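Local coordinates for 3-hydroxyisobutyrate dehydrogenase family protein (Geobacter sulfurreducens, PDB 3PDU), which probably reduces succinic semialdehyde to gamma-hydroxybutyrate with an NADP cofactor, as a beta-hydroxyacid dehydrogenase, at residues V21-W30 with L43-V54. Sequence-based numbering, arbitrary orientation.
Sequences VRAGFDVTVW and LGARQASSPAEV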
loop_
_atom_site.group_PDB
_atom_site.type_symbol
_atom_site.label_atom_id
_atom_site.label_comp_id
_atom_site.label_asym_id
_atom_site.label_seq_id
_atom_site.Cartn_x
_atom_site.Cartn_y
_atom_site.Cartn_z
ATOM N N VAL A 21 28.722 -18.561 29.095
ATOM C CA VAL A 21 29.365 -18.608 30.412
ATOM C C VAL A 21 28.819 -19.760 31.238
ATOM O O VAL A 21 29.582 -20.537 31.817
ATOM C CB VAL A 21 29.204 -17.282 31.187
ATOM C CG1 VAL A 21 29.792 -17.419 32.605
ATOM C CG2 VAL A 21 29.884 -16.153 30.423
ATOM N N ARG A 22 27.498 -19.899 31.270
ATOM C CA ARG A 22 26.893 -20.960 32.074
ATOM C C ARG A 22 27.206 -22.361 31.542
ATOM O O ARG A 22 27.256 -23.320 32.317
ATOM C CB ARG A 22 25.379 -20.767 32.207
ATOM C CG ARG A 22 24.982 -19.543 33.015
ATOM C CD ARG A 22 23.513 -19.601 33.397
ATOM N NE ARG A 22 22.938 -18.270 33.544
ATOM C CZ ARG A 22 22.243 -17.649 32.596
ATOM N NH1 ARG A 22 22.031 -18.246 31.425
ATOM N NH2 ARG A 22 21.758 -16.433 32.824
ATOM N N ALA A 23 27.421 -22.475 30.233
ATOM C CA ALA A 23 27.808 -23.753 29.635
ATOM C C ALA A 23 29.255 -24.111 29.988
ATOM O O ALA A 23 29.686 -25.248 29.809
ATOM C CB ALA A 23 27.621 -23.715 28.124
ATOM N N GLY A 24 30.004 -23.137 30.497
ATOM C CA GLY A 24 31.354 -23.396 30.964
ATOM C C GLY A 24 32.489 -22.942 30.061
ATOM O O GLY A 24 33.656 -23.295 30.304
ATOM N N PHE A 25 32.171 -22.172 29.022
ATOM C CA PHE A 25 33.219 -21.599 28.175
ATOM C C PHE A 25 33.916 -20.408 28.854
ATOM O O PHE A 25 33.336 -19.750 29.711
ATOM C CB PHE A 25 32.662 -21.169 26.810
ATOM C CG PHE A 25 32.039 -22.300 26.030
ATOM C CD1 PHE A 25 32.827 -23.300 25.487
ATOM C CD2 PHE A 25 30.662 -22.362 25.847
ATOM C CE1 PHE A 25 32.250 -24.348 24.768
ATOM C CE2 PHE A 25 30.079 -23.404 25.137
ATOM C CZ PHE A 25 30.872 -24.398 24.601
ATOM N N ASP A 26 35.171 -20.174 28.470
ATOM C CA ASP A 26 35.946 -18.988 28.850
ATOM C C ASP A 26 35.506 -17.867 27.913
ATOM O O ASP A 26 35.800 -17.910 26.716
ATOM C CB ASP A 26 37.438 -19.317 28.653
ATOM C CG ASP A 26 38.374 -18.162 28.995
ATOM O OD1 ASP A 26 37.980 -16.984 28.917
ATOM O OD2 ASP A 26 39.542 -18.449 29.319
ATOM N N VAL A 27 34.784 -16.879 28.446
ATOM C CA VAL A 27 34.168 -15.850 27.606
ATOM C C VAL A 27 34.707 -14.457 27.944
ATOM O O VAL A 27 34.773 -14.075 29.112
ATOM C CB VAL A 27 32.609 -15.847 27.728
ATOM C CG1 VAL A 27 31.989 -14.822 26.778
ATOM C CG2 VAL A 27 32.032 -17.243 27.440
ATOM N N THR A 28 35.088 -13.714 26.908
ATOM C CA THR A 28 35.469 -12.316 27.047
ATOM C C THR A 28 34.409 -11.445 26.374
ATOM O O THR A 28 34.051 -11.686 25.224
ATOM C CB THR A 28 36.823 -12.071 26.382
ATOM O OG1 THR A 28 37.809 -12.894 27.009
ATOM C CG2 THR A 28 37.246 -10.610 26.529
ATOM N N VAL A 29 33.906 -10.433 27.081
ATOM C CA VAL A 29 32.818 -9.618 26.543
ATOM C C VAL A 29 33.202 -8.156 26.340
ATOM O O VAL A 29 34.095 -7.621 27.004
ATOM C CB VAL A 29 31.544 -9.669 27.438
ATOM C CG1 VAL A 29 31.053 -11.101 27.596
ATOM C CG2 VAL A 29 31.824 -9.044 28.816
ATOM N N TRP A 30 32.509 -7.524 25.401
ATOM C CA TRP A 30 32.607 -6.087 25.195
ATOM C C TRP A 30 31.244 -5.554 24.778
ATOM O O TRP A 30 30.470 -6.246 24.107
ATOM C CB TRP A 30 33.661 -5.754 24.129
ATOM C CG TRP A 30 33.674 -4.300 23.728
ATOM C CD1 TRP A 30 34.390 -3.297 24.309
ATOM C CD2 TRP A 30 32.923 -3.691 22.660
ATOM N NE1 TRP A 30 34.129 -2.095 23.671
ATOM C CE2 TRP A 30 33.236 -2.314 22.657
ATOM C CE3 TRP A 30 32.016 -4.180 21.709
ATOM C CZ2 TRP A 30 32.679 -1.417 21.736
ATOM C CZ3 TRP A 30 31.460 -3.280 20.790
ATOM C CH2 TRP A 30 31.798 -1.919 20.815
ATOM N N LEU A 43 29.005 -13.102 36.370
ATOM C CA LEU A 43 28.725 -14.512 36.084
ATOM C C LEU A 43 30.016 -15.260 35.798
ATOM O O LEU A 43 30.066 -16.483 35.880
ATOM C CB LEU A 43 27.803 -14.653 34.863
ATOM C CG LEU A 43 26.285 -14.690 35.027
ATOM C CD1 LEU A 43 25.631 -14.843 33.650
ATOM C CD2 LEU A 43 25.841 -15.821 35.958
ATOM N N GLY A 44 31.061 -14.523 35.439
ATOM C CA GLY A 44 32.350 -15.137 35.203
ATOM C C GLY A 44 33.021 -14.761 33.894
ATOM O O GLY A 44 34.107 -15.256 33.603
ATOM N N ALA A 45 32.403 -13.895 33.095
ATOM C CA ALA A 45 33.085 -13.431 31.889
ATOM C C ALA A 45 34.199 -12.434 32.234
ATOM O O ALA A 45 34.185 -11.831 33.306
ATOM C CB ALA A 45 32.078 -12.814 30.894
ATOM N N ARG A 46 35.166 -12.270 31.333
ATOM C CA ARG A 46 36.156 -11.192 31.456
ATOM C C ARG A 46 35.727 -10.005 30.607
ATOM O O ARG A 46 35.235 -10.188 29.504
ATOM C CB ARG A 46 37.518 -11.649 30.940
ATOM C CG ARG A 46 38.362 -12.445 31.918
ATOM C CD ARG A 46 39.751 -12.666 31.331
ATOM N NE ARG A 46 40.079 -11.641 30.340
ATOM C CZ ARG A 46 40.655 -10.474 30.620
ATOM N NH1 ARG A 46 40.979 -10.171 31.871
ATOM N NH2 ARG A 46 40.908 -9.608 29.646
ATOM N N GLN A 47 35.930 -8.786 31.102
ATOM C CA GLN A 47 35.592 -7.601 30.317
ATOM C C GLN A 47 36.802 -7.141 29.512
ATOM O O GLN A 47 37.915 -7.117 30.030
ATOM C CB GLN A 47 35.121 -6.462 31.226
ATOM C CG GLN A 47 34.630 -5.231 30.465
ATOM C CD GLN A 47 34.125 -4.158 31.396
ATOM O OE1 GLN A 47 34.124 -4.334 32.619
ATOM N NE2 GLN A 47 33.697 -3.033 30.831
ATOM N N ALA A 48 36.579 -6.767 28.254
ATOM C CA ALA A 48 37.643 -6.201 27.414
ATOM C C ALA A 48 37.333 -4.758 27.040
ATOM O O ALA A 48 36.195 -4.318 27.142
ATOM C CB ALA A 48 37.838 -7.045 26.151
ATOM N N SER A 49 38.351 -4.030 26.586
ATOM C CA SER A 49 38.210 -2.601 26.297
ATOM C C SER A 49 37.813 -2.261 24.861
ATOM O O SER A 49 37.404 -1.137 24.597
ATOM C CB SER A 49 39.511 -1.864 26.645
ATOM O OG SER A 49 39.762 -1.936 28.038
ATOM N N SER A 50 37.937 -3.213 23.935
ATOM C CA SER A 50 37.557 -2.964 22.546
ATOM C C SER A 50 37.332 -4.252 21.765
ATOM O O SER A 50 37.772 -5.336 22.177
ATOM C CB SER A 50 38.642 -2.147 21.836
ATOM O OG SER A 50 39.816 -2.930 21.700
ATOM N N PRO A 51 36.652 -4.143 20.621
ATOM C CA PRO A 51 36.497 -5.320 19.763
ATOM C C PRO A 51 37.863 -5.863 19.332
ATOM O O PRO A 51 38.042 -7.077 19.250
ATOM C CB PRO A 51 35.716 -4.769 18.559
ATOM C CG PRO A 51 34.956 -3.599 19.124
ATOM C CD PRO A 51 35.902 -2.977 20.113
ATOM N N ALA A 52 38.814 -4.967 19.074
ATOM C CA ALA A 52 40.160 -5.367 18.670
ATOM C C ALA A 52 40.813 -6.237 19.739
ATOM O O ALA A 52 41.426 -7.255 19.428
ATOM C CB ALA A 52 41.033 -4.130 18.374
ATOM N N GLU A 53 40.673 -5.841 21.001
ATOM C CA GLU A 53 41.231 -6.626 22.097
ATOM C C GLU A 53 40.602 -8.011 22.166
ATOM O O GLU A 53 41.288 -9.008 22.398
ATOM C CB GLU A 53 41.071 -5.905 23.442
ATOM C CG GLU A 53 41.685 -6.679 24.609
ATOM C CD GLU A 53 41.254 -6.167 25.977
ATOM O OE1 GLU A 53 40.951 -4.964 26.102
ATOM O OE2 GLU A 53 41.225 -6.978 26.931
ATOM N N VAL A 54 39.293 -8.082 21.959
ATOM C CA VAL A 54 38.616 -9.373 21.999
ATOM C C VAL A 54 39.115 -10.287 20.871
ATOM O O VAL A 54 39.448 -11.454 21.099
ATOM C CB VAL A 54 37.097 -9.203 21.896
ATOM C CG1 VAL A 54 36.407 -10.575 21.810
ATOM C CG2 VAL A 54 36.559 -8.395 23.093
HETATM O O HOH W 1 33.620 -17.233 31.101
HETATM O O HOH W 2 34.912 0.729 23.940
#
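The carbonyl oxygen R46 O is gripped by the amide V29 N at 2.8 Å and touched by the T28 CA hydrogen, while R46 N donates to V27 O at 2.9 Å and A48 N to V29 O. These three bonds, all nearly straight, pair strands 27-30 and 46-47 in parallel. On the sheet face that carries T28 and R46, the two side chains run alongside each other; chi1 of -60° sets T28 OG1 beside the backbone N and turns CG2 anti to it, toward A48 CB at 3.6 Å, and CG2 also meets V54 CG2. On the other face, A45 CB touches both V29 CG1 and V21 CG2, the latter from helix 13-23, a place where a methyl is enough. W30 ends the strand: CG anti to the backbone N (chi1 172°) carries the indole across the start of helix 51-57, where P51 CG sits 3.8 Å from the centroid of the six-membered ring, almost on the normal, a CH-pi contact suited to a rigid proline. At the ring's edge, NE1 donates to a water that in turn donates to S49 O. Without the indole, an alanine here is likely to leave P51 with no ring to lie against and that water with no N-H donor from this side chain. S50 N-caps the helix, its OG accepting from E53 N. Strand 27-30, helix 38-43 and strand 46-47 form a right-handed beta-alpha-beta unit at the edge of the Rossmann-type domain, where W30 also touches the bound NADP.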